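Local coordinates for protein ACDH-11, isoform b (Caenorhabditis elegans, PDB 4Y9J) that belongs to the acyl-CoA dehydrogenase family of flavoproteins and holds flavin-adenine dinucleotide in an assembly of four chains, at residues L41-E46 and P121-I126; H127-L132 and L371-A376; G86-K91 and G268-R273. All coordinates share one frame; numbering follows the deposited sequence.

How the interactions relate
Together the three contacts illustrate how a multidomain helical flavoprotein is held at several joints. Interaction 1 packs two parts of the N-terminal family region together, interaction 2 joins that region to the C-terminal helices, and interaction 3 joins it to the beta-rich middle region. Interactions 1 and 2 share helix 121-135; their centres lie about 11 Å apart and they touch, Leu41 CD1 meeting Phe373 CB at 3.9 Å. Interaction 3 is remote, its centre about 46 Å from that of interaction 1 and about 39 Å from that of interaction 2. Neither interaction 2 nor interaction 3 reaches a ligand: the Leu372 side chain is about 11 Å from UCC, that of Met271 about 12 Å from FAD.

Interaction 1: L41-E46 and P121-I126; sequences LLPESE and PFVRRI
The carbonyl oxygen Leu41 O faces the far edge of the Phe122 ring, near its plane, with CZ at 2.9 Å and CE2 at 3.6 Å. The first distance is very short for a carbon-oxygen approach, and the ring is carried on an unusual chi1 of 130°, between the staggered positions; together they make the exact placing of the ring doubtful. Beside the oxygen, Pro43 also meets this edge: its CD and the ring's CE1 come tip to tip at 4.0 Å.

Behind the ring the contact is aliphatic. Leu42 and Ile126 slide past each other in opposite directions, Leu42 CD2 lying 3.9 Å from Ile126 CG2, while Ile126 CD1 is turned to Leu41 CB. Val123 spreads its two methyls beneath Glu46, whose chain crosses it at about a right angle; Val123 CG2 meets Glu46 CG at 3.9 Å. Thus Glu46 offers its methylene part to the valine, and its carboxylate OE2 goes to a salt bridge with Arg49, one turn further along.

Leu42 and Pro43 form the turn between helices 34-41 and 44-74, Pro43 being the N-cap of the second, and this corner rests on the first turns of helix 121-135. Helix 352-383 adjoins both partners, Leu41 touching Phe373 and Phe122 touching Arg377.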
loop_
_atom_site.group_PDB
_atom_site.type_symbol
_atom_site.label_atom_id
_atom_site.label_comp_id
_atom_site.label_asym_id
_atom_site.label_seq_id
_atom_site.Cartn_x
_atom_site.Cartn_y
_atom_site.Cartn_z
ATOM N N LEU B 41 -37.888 13.984 29.864
ATOM C CA LEU B 41 -36.824 14.432 30.785
ATOM C C LEU B 41 -36.636 15.924 30.846
ATOM O O LEU B 41 -36.219 16.430 31.856
ATOM C CB LEU B 41 -35.489 13.774 30.415
ATOM C CG LEU B 41 -35.456 12.262 30.522
ATOM C CD1 LEU B 41 -34.142 11.667 30.027
ATOM C CD2 LEU B 41 -35.710 11.837 31.951
ATOM N N LEU B 42 -36.930 16.625 29.761
ATOM C CA LEU B 42 -36.691 18.042 29.666
ATOM C C LEU B 42 -37.967 18.858 29.846
ATOM O O LEU B 42 -39.031 18.470 29.376
ATOM C CB LEU B 42 -36.143 18.408 28.312
ATOM C CG LEU B 42 -34.812 17.763 27.913
ATOM C CD1 LEU B 42 -34.519 18.111 26.454
ATOM C CD2 LEU B 42 -33.654 18.231 28.790
ATOM N N PRO B 43 -37.841 20.017 30.473
ATOM C CA PRO B 43 -38.920 21.010 30.547
ATOM C C PRO B 43 -39.355 21.411 29.135
ATOM O O PRO B 43 -38.485 21.460 28.253
ATOM C CB PRO B 43 -38.273 22.201 31.239
ATOM C CG PRO B 43 -36.960 21.764 31.748
ATOM C CD PRO B 43 -36.582 20.479 31.085
ATOM N N GLU B 44 -40.638 21.772 28.938
ATOM C CA GLU B 44 -41.295 21.800 27.572
ATOM C C GLU B 44 -40.624 22.785 26.661
ATOM O O GLU B 44 -40.493 22.534 25.442
ATOM C CB GLU B 44 -42.813 22.187 27.603
ATOM C CG GLU B 44 -43.454 22.443 26.209
ATOM C CD GLU B 44 -44.866 23.017 26.247
ATOM O OE1 GLU B 44 -45.062 24.164 26.699
ATOM O OE2 GLU B 44 -45.792 22.305 25.791
ATOM N N SER B 45 -40.202 23.861 27.300
ATOM C CA SER B 45 -39.482 24.939 26.719
ATOM C C SER B 45 -38.115 24.496 26.184
ATOM O O SER B 45 -37.723 24.811 25.025
ATOM C CB SER B 45 -39.313 26.006 27.827
ATOM O OG SER B 45 -38.757 25.402 29.000
ATOM N N GLU B 46 -37.370 23.778 27.025
ATOM C CA GLU B 46 -36.014 23.416 26.667
ATOM C C GLU B 46 -36.132 22.355 25.627
ATOM O O GLU B 46 -35.314 22.270 24.743
ATOM C CB GLU B 46 -35.248 22.876 27.842
ATOM C CG GLU B 46 -35.063 23.826 28.984
ATOM C CD GLU B 46 -34.070 24.946 28.734
ATOM O OE1 GLU B 46 -33.682 25.581 29.758
ATOM O OE2 GLU B 46 -33.727 25.258 27.568
ATOM N N PRO B 121 -27.508 22.942 34.158
ATOM C CA PRO B 121 -26.650 21.767 33.913
ATOM C C PRO B 121 -27.354 20.450 33.611
ATOM O O PRO B 121 -26.843 19.622 32.806
ATOM C CB PRO B 121 -25.836 21.669 35.195
ATOM C CG PRO B 121 -25.754 23.058 35.690
ATOM C CD PRO B 121 -27.059 23.725 35.324
ATOM N N PHE B 122 -28.529 20.232 34.200
ATOM C CA PHE B 122 -29.228 18.957 33.953
ATOM C C PHE B 122 -29.670 18.923 32.481
ATOM O O PHE B 122 -29.600 17.893 31.831
ATOM C CB PHE B 122 -30.354 18.743 35.014
ATOM C CG PHE B 122 -31.700 18.390 34.457
ATOM C CD1 PHE B 122 -32.535 19.376 33.995
ATOM C CD2 PHE B 122 -32.141 17.113 34.467
ATOM C CE1 PHE B 122 -33.788 19.075 33.507
ATOM C CE2 PHE B 122 -33.391 16.800 33.992
ATOM C CZ PHE B 122 -34.190 17.771 33.469
ATOM N N VAL B 123 -30.083 20.083 31.959
ATOM C CA VAL B 123 -30.549 20.167 30.585
ATOM C C VAL B 123 -29.378 19.937 29.642
ATOM O O VAL B 123 -29.461 19.212 28.682
ATOM C CB VAL B 123 -31.201 21.544 30.310
ATOM C CG1 VAL B 123 -31.317 21.857 28.816
ATOM C CG2 VAL B 123 -32.567 21.606 30.996
ATOM N N ARG B 124 -28.308 20.654 29.886
ATOM C CA ARG B 124 -27.265 20.657 28.934
ATOM C C ARG B 124 -26.543 19.325 28.826
ATOM O O ARG B 124 -26.076 19.003 27.752
ATOM C CB ARG B 124 -26.384 21.846 29.175
ATOM C CG ARG B 124 -25.406 21.714 30.294
ATOM C CD ARG B 124 -24.950 23.117 30.703
ATOM N NE ARG B 124 -23.885 22.910 31.671
ATOM C CZ ARG B 124 -23.569 23.719 32.667
ATOM N NH1 ARG B 124 -24.210 24.851 32.836
ATOM N NH2 ARG B 124 -22.629 23.355 33.519
ATOM N N ARG B 125 -26.524 18.490 29.870
ATOM C CA ARG B 125 -25.873 17.212 29.737
ATOM C C ARG B 125 -26.775 16.273 28.955
ATOM O O ARG B 125 -26.289 15.455 28.185
ATOM C CB ARG B 125 -25.449 16.602 31.086
ATOM C CG ARG B 125 -24.237 17.261 31.747
ATOM C CD ARG B 125 -22.952 17.088 30.921
ATOM N NE ARG B 125 -21.746 17.333 31.695
ATOM C CZ ARG B 125 -20.504 17.268 31.234
ATOM N NH1 ARG B 125 -20.253 17.029 29.935
ATOM N NH2 ARG B 125 -19.508 17.477 32.080
ATOM N N ILE B 126 -28.079 16.451 29.113
ATOM C CA ILE B 126 -29.015 15.645 28.333
ATOM C C ILE B 126 -28.873 16.014 26.848
ATOM O O ILE B 126 -28.767 15.144 25.999
ATOM C CB ILE B 126 -30.478 15.767 28.869
ATOM C CG1 ILE B 126 -30.556 15.048 30.225
ATOM C CG2 ILE B 126 -31.447 15.114 27.905
ATOM C CD1 ILE B 126 -31.780 15.376 31.057
#

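Interaction 2: H127-L132 and L371-A376; sequences HQVAKL and LLFEAA
Val129 sets its two methyls against different residues of helix 352-383. CG1, anti to the backbone N, meets Leu372 tip to tip, lying 3.9 Å from Leu372 CD1 and almost as near to Leu372 CG and CD2, so that one methyl faces the whole fork of the leucine. CG2 turns instead to Ala376, whose CB it approaches to 3.9 Å. A chi1 of 170° holds Leu372 CG anti to the backbone N, on the side of Val129.

Phe373 comes in differently. Its CB does not point straight across, but the end of the ring reaches the other helix and presents its edge: Ala130 CA lies near the ring plane, 3.8 Å from Phe373 CZ, and Ala130 CB is 4.0 Å from the same atom. The small alanine lets the ring tip come up against the helix backbone itself. Val129 CG1, already engaged with Leu372, is also 4.0 Å from Phe373 CE1, approaching the ring obliquely.

In the acyl-CoA dehydrogenase fold, helical N- and C-terminal regions lie to either side of a beta-rich middle part in sequence, and here a helix of the first packs on a helix of the last. The local axes of 127-132 and 371-376 approach to 9.9 Å with 141° between their directions, a strongly inclined antiparallel pair. Every residue that touches is buried. Helix 304-338 adds a further apolar layer, since Val321 touches both Val129 and Leu372, and Leu54 of helix 44-74 lies against Ala130. Buried charges turned away from the contact find partners elsewhere, Lys131 with Asp53 and Glu108, and Glu374 with Arg473.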
loop_
_atom_site.group_PDB
_atom_site.type_symbol
_atom_site.label_atom_id
_atom_site.label_comp_id
_atom_site.label_asym_id
_atom_site.label_seq_id
_atom_site.Cartn_x
_atom_site.Cartn_y
_atom_site.Cartn_z
ATOM N N HIS B 127 -28.847 17.310 26.561
ATOM C CA HIS B 127 -28.705 17.785 25.213
ATOM C C HIS B 127 -27.370 17.215 24.638
ATOM O O HIS B 127 -27.367 16.597 23.599
ATOM C CB HIS B 127 -28.721 19.313 25.234
ATOM C CG HIS B 127 -28.589 19.970 23.902
ATOM N ND1 HIS B 127 -28.673 21.332 23.755
ATOM C CD2 HIS B 127 -28.444 19.463 22.658
ATOM C CE1 HIS B 127 -28.550 21.650 22.480
ATOM N NE2 HIS B 127 -28.389 20.525 21.796
ATOM N N GLN B 128 -26.300 17.373 25.391
ATOM C CA GLN B 128 -24.971 16.982 24.983
ATOM C C GLN B 128 -24.869 15.535 24.731
ATOM O O GLN B 128 -24.328 15.103 23.670
ATOM C CB GLN B 128 -23.932 17.412 26.014
ATOM C CG GLN B 128 -22.501 17.169 25.558
ATOM C CD GLN B 128 -21.497 17.033 26.669
ATOM O OE1 GLN B 128 -21.837 16.808 27.837
ATOM N NE2 GLN B 128 -20.228 17.119 26.293
ATOM N N VAL B 129 -25.366 14.723 25.659
ATOM C CA VAL B 129 -25.361 13.290 25.462
ATOM C C VAL B 129 -26.150 12.815 24.222
ATOM O O VAL B 129 -25.683 11.976 23.479
ATOM C CB VAL B 129 -25.747 12.526 26.776
ATOM C CG1 VAL B 129 -25.985 11.068 26.512
ATOM C CG2 VAL B 129 -24.608 12.641 27.770
ATOM N N ALA B 130 -27.310 13.410 23.968
ATOM C CA ALA B 130 -28.105 13.095 22.754
ATOM C C ALA B 130 -27.334 13.465 21.465
ATOM O O ALA B 130 -27.325 12.729 20.470
ATOM C CB ALA B 130 -29.440 13.890 22.817
ATOM N N LYS B 131 -26.636 14.596 21.516
ATOM C CA LYS B 131 -25.896 15.056 20.356
ATOM C C LYS B 131 -24.708 14.130 20.077
ATOM O O LYS B 131 -24.467 13.769 18.930
ATOM C CB LYS B 131 -25.467 16.521 20.488
ATOM C CG LYS B 131 -25.240 17.179 19.151
ATOM C CD LYS B 131 -25.035 18.686 19.281
ATOM C CE LYS B 131 -25.211 19.302 17.904
ATOM N NZ LYS B 131 -25.234 20.788 17.925
ATOM N N LEU B 132 -23.997 13.738 21.122
ATOM C CA LEU B 132 -22.936 12.766 21.041
ATOM C C LEU B 132 -23.420 11.427 20.522
ATOM O O LEU B 132 -22.687 10.731 19.753
ATOM C CB LEU B 132 -22.267 12.564 22.407
ATOM C CG LEU B 132 -21.459 13.747 22.909
ATOM C CD1 LEU B 132 -21.257 13.612 24.417
ATOM C CD2 LEU B 132 -20.109 13.763 22.210
ATOM N N LEU B 371 -30.845 3.794 30.480
ATOM C CA LEU B 371 -29.814 3.823 31.498
ATOM C C LEU B 371 -28.847 4.954 31.175
ATOM O O LEU B 371 -28.404 5.637 32.080
ATOM C CB LEU B 371 -29.112 2.472 31.623
ATOM C CG LEU B 371 -28.220 2.116 32.830
ATOM C CD1 LEU B 371 -29.049 1.996 34.085
ATOM C CD2 LEU B 371 -27.430 0.812 32.626
ATOM N N LEU B 372 -28.486 5.110 29.893
ATOM C CA LEU B 372 -27.602 6.174 29.466
ATOM C C LEU B 372 -28.145 7.537 29.807
ATOM O O LEU B 372 -27.397 8.418 30.274
ATOM C CB LEU B 372 -27.404 6.121 27.970
ATOM C CG LEU B 372 -26.694 7.317 27.334
ATOM C CD1 LEU B 372 -25.268 7.481 27.858
ATOM C CD2 LEU B 372 -26.708 7.170 25.812
ATOM N N PHE B 373 -29.426 7.748 29.530
ATOM C CA PHE B 373 -30.040 9.050 29.816
ATOM C C PHE B 373 -30.278 9.286 31.314
ATOM O O PHE B 373 -30.181 10.401 31.757
ATOM C CB PHE B 373 -31.274 9.292 28.919
ATOM C CG PHE B 373 -30.867 9.783 27.586
ATOM C CD1 PHE B 373 -30.495 11.115 27.424
ATOM C CD2 PHE B 373 -30.703 8.911 26.526
ATOM C CE1 PHE B 373 -29.983 11.579 26.207
ATOM C CE2 PHE B 373 -30.175 9.364 25.308
ATOM C CZ PHE B 373 -29.831 10.699 25.153
ATOM N N GLU B 374 -30.477 8.222 32.092
ATOM C CA GLU B 374 -30.482 8.332 33.559
ATOM C C GLU B 374 -29.084 8.752 34.051
ATOM O O GLU B 374 -28.958 9.594 34.916
ATOM C CB GLU B 374 -30.869 6.990 34.194
ATOM C CG GLU B 374 -30.672 6.915 35.719
ATOM C CD GLU B 374 -31.765 7.590 36.503
ATOM O OE1 GLU B 374 -32.585 8.299 35.888
ATOM O OE2 GLU B 374 -31.782 7.439 37.744
ATOM N N ALA B 375 -28.024 8.209 33.453
ATOM C CA ALA B 375 -26.649 8.710 33.779
ATOM C C ALA B 375 -26.440 10.223 33.415
ATOM O O ALA B 375 -25.869 10.964 34.185
ATOM C CB ALA B 375 -25.608 7.813 33.132
ATOM N N ALA B 376 -26.898 10.649 32.243
ATOM C CA ALA B 376 -26.824 12.037 31.787
ATOM C C ALA B 376 -27.596 12.960 32.729
ATOM O O ALA B 376 -27.101 14.013 33.097
ATOM C CB ALA B 376 -27.409 12.165 30.393
#

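Interaction 3: G86-K91 and G268-R273; sequences GKRVDK and GIQMVR
Arg88 has CG anti to the backbone N (chi1 175°) and a bend at chi2 (91°) that turns CD aside, and its guanidinium comes to lie over the amide of Gln270. The two flat groups stack with their planes only 15° apart, Gln270 OE1 resting above one guanidinium face, toward the rim, at 3.5 Å from Arg88 NH1. Gln270 in turn has CG anti to its carbonyl carbon, and its extended chain crosses that of the arginine at a slant, so that the amide ends up stacked on the guanidinium.

At the guanidinium edge stands Asp90. Arg88 grips it side-on with two nitrogens, one to each oxygen: NE to OD2 at 3.1 Å and NH2 to OD1 at 3.0 Å. Both bonds belong to the salt bridge; OD1 lies in the guanidinium plane and OD2 is tilted from it, and NH2 reaches OD1 on its syn side, whereas NE comes to OD2 from above the carboxylate plane. The link across the segments is made by the same carboxylate, for Asp90 OD1 also accepts the backbone Met271 N at 2.8 Å. The two donors of OD1 arrive from opposite faces of the carboxylate plane. A water is shared between the stacked groups, donating to Gln270 OE1 and accepting a weak bond from Arg88 NH2.

Strand 88-93 belongs to a two-stranded hairpin with 78-80, while 269-274 pairs with 285-298 in the middle region. In place of a shared sheet, one carboxylate of the first strand takes a backbone N-H of the second. His11 of a second subunit packs on Gln270, beside a subunit boundary.

Asp90 is buried, and a guanidinium together with a backbone N-H would be expected to favour its ionised form; the two bonds from the arginine probably help to fix the carboxylate where Met271 N meets it.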
loop_
_atom_site.group_PDB
_atom_site.type_symbol
_atom_site.label_atom_id
_atom_site.label_comp_id
_atom_site.label_asym_id
_atom_site.label_seq_id
_atom_site.Cartn_x
_atom_site.Cartn_y
_atom_site.Cartn_z
ATOM N N GLY B 86 17.665 13.727 7.082
ATOM C CA GLY B 86 18.187 13.173 8.339
ATOM C C GLY B 86 17.798 13.872 9.668
ATOM O O GLY B 86 18.513 13.740 10.696
ATOM N N LYS B 87 16.724 14.615 9.637
ATOM C CA LYS B 87 16.221 15.276 10.819
ATOM C C LYS B 87 15.042 14.556 11.324
ATOM O O LYS B 87 14.173 14.136 10.589
ATOM C CB LYS B 87 15.892 16.713 10.417
ATOM C CG LYS B 87 15.599 17.645 11.552
ATOM C CD LYS B 87 15.812 19.051 11.009
ATOM C CE LYS B 87 14.928 20.080 11.705
ATOM N NZ LYS B 87 13.490 19.958 11.337
ATOM N N ARG B 88 15.006 14.318 12.612
ATOM C CA ARG B 88 13.885 13.648 13.199
ATOM C C ARG B 88 12.725 14.660 13.336
ATOM O O ARG B 88 12.938 15.722 13.873
ATOM C CB ARG B 88 14.276 13.210 14.580
ATOM C CG ARG B 88 13.123 12.604 15.296
ATOM C CD ARG B 88 13.128 11.134 15.041
ATOM N NE ARG B 88 11.894 10.580 15.557
ATOM C CZ ARG B 88 11.746 9.336 16.001
ATOM N NH1 ARG B 88 12.783 8.478 16.070
ATOM N NH2 ARG B 88 10.601 8.966 16.427
ATOM N N VAL B 89 11.578 14.343 12.787
ATOM C CA VAL B 89 10.443 15.277 12.724
ATOM C C VAL B 89 9.149 14.727 13.279
ATOM O O VAL B 89 8.318 15.515 13.717
ATOM C CB VAL B 89 10.173 15.822 11.292
ATOM C CG1 VAL B 89 11.355 16.663 10.780
ATOM C CG2 VAL B 89 9.837 14.716 10.325
ATOM N N ASP B 90 8.975 13.406 13.354
ATOM C CA ASP B 90 7.761 12.825 13.918
ATOM C C ASP B 90 6.515 13.436 13.225
ATOM O O ASP B 90 5.587 13.933 13.849
ATOM C CB ASP B 90 7.746 13.060 15.440
ATOM C CG ASP B 90 8.862 12.250 16.220
ATOM O OD1 ASP B 90 8.592 11.136 16.469
ATOM O OD2 ASP B 90 9.978 12.719 16.619
ATOM N N LYS B 91 6.485 13.382 11.921
ATOM C CA LYS B 91 5.381 14.041 11.225
ATOM C C LYS B 91 4.184 13.101 11.175
ATOM O O LYS B 91 4.285 11.992 10.641
ATOM C CB LYS B 91 5.822 14.457 9.819
ATOM C CG LYS B 91 4.683 15.090 9.024
ATOM C CD LYS B 91 5.175 15.903 7.840
ATOM C CE LYS B 91 5.209 14.964 6.664
ATOM N NZ LYS B 91 5.593 15.691 5.413
ATOM N N GLY B 268 9.447 17.324 24.023
ATOM C CA GLY B 268 10.230 16.238 24.652
ATOM C C GLY B 268 9.667 14.824 24.315
ATOM O O GLY B 268 9.745 13.928 25.145
ATOM N N ILE B 269 9.000 14.641 23.175
ATOM C CA ILE B 269 8.275 13.451 22.880
ATOM C C ILE B 269 8.702 12.954 21.512
ATOM O O ILE B 269 8.943 13.751 20.627
ATOM C CB ILE B 269 6.748 13.739 22.789
ATOM C CG1 ILE B 269 6.188 14.097 24.167
ATOM C CG2 ILE B 269 5.945 12.628 22.138
ATOM C CD1 ILE B 269 4.908 14.933 24.050
ATOM N N GLN B 270 8.815 11.642 21.375
ATOM C CA GLN B 270 9.016 10.997 20.080
ATOM C C GLN B 270 7.944 9.971 19.912
ATOM O O GLN B 270 7.551 9.263 20.913
ATOM C CB GLN B 270 10.393 10.302 19.987
ATOM C CG GLN B 270 11.510 11.256 19.619
ATOM C CD GLN B 270 12.822 10.508 19.407
ATOM O OE1 GLN B 270 12.859 9.316 19.509
ATOM N NE2 GLN B 270 13.851 11.211 19.194
ATOM N N MET B 271 7.393 9.882 18.721
ATOM C CA MET B 271 6.396 8.894 18.479
ATOM C C MET B 271 7.104 7.654 17.930
ATOM O O MET B 271 7.666 7.642 16.805
ATOM C CB MET B 271 5.373 9.395 17.492
ATOM C CG MET B 271 4.637 10.699 17.845
ATOM S SD MET B 271 3.214 10.962 16.737
ATOM C CE MET B 271 2.885 12.647 17.210
ATOM N N VAL B 272 7.073 6.592 18.682
ATOM C CA VAL B 272 7.803 5.394 18.304
ATOM C C VAL B 272 7.160 4.721 17.113
ATOM O O VAL B 272 7.889 4.300 16.213
ATOM C CB VAL B 272 7.948 4.419 19.513
ATOM C CG1 VAL B 272 8.691 3.147 19.101
ATOM C CG2 VAL B 272 8.695 5.094 20.641
ATOM N N ARG B 273 5.842 4.535 17.130
ATOM C CA ARG B 273 5.055 3.982 16.053
ATOM C C ARG B 273 3.591 4.275 16.228
ATOM O O ARG B 273 3.177 4.658 17.317
ATOM C CB ARG B 273 5.260 2.435 15.950
ATOM C CG ARG B 273 4.719 1.777 17.191
ATOM C CD ARG B 273 5.219 0.368 17.400
ATOM N NE ARG B 273 4.565 -0.470 16.510
ATOM C CZ ARG B 273 3.594 -1.326 16.828
ATOM N NH1 ARG B 273 3.184 -1.464 18.035
ATOM N NH2 ARG B 273 3.082 -2.090 15.879
HETATM O O HOH W 1 11.518 6.757 18.412
#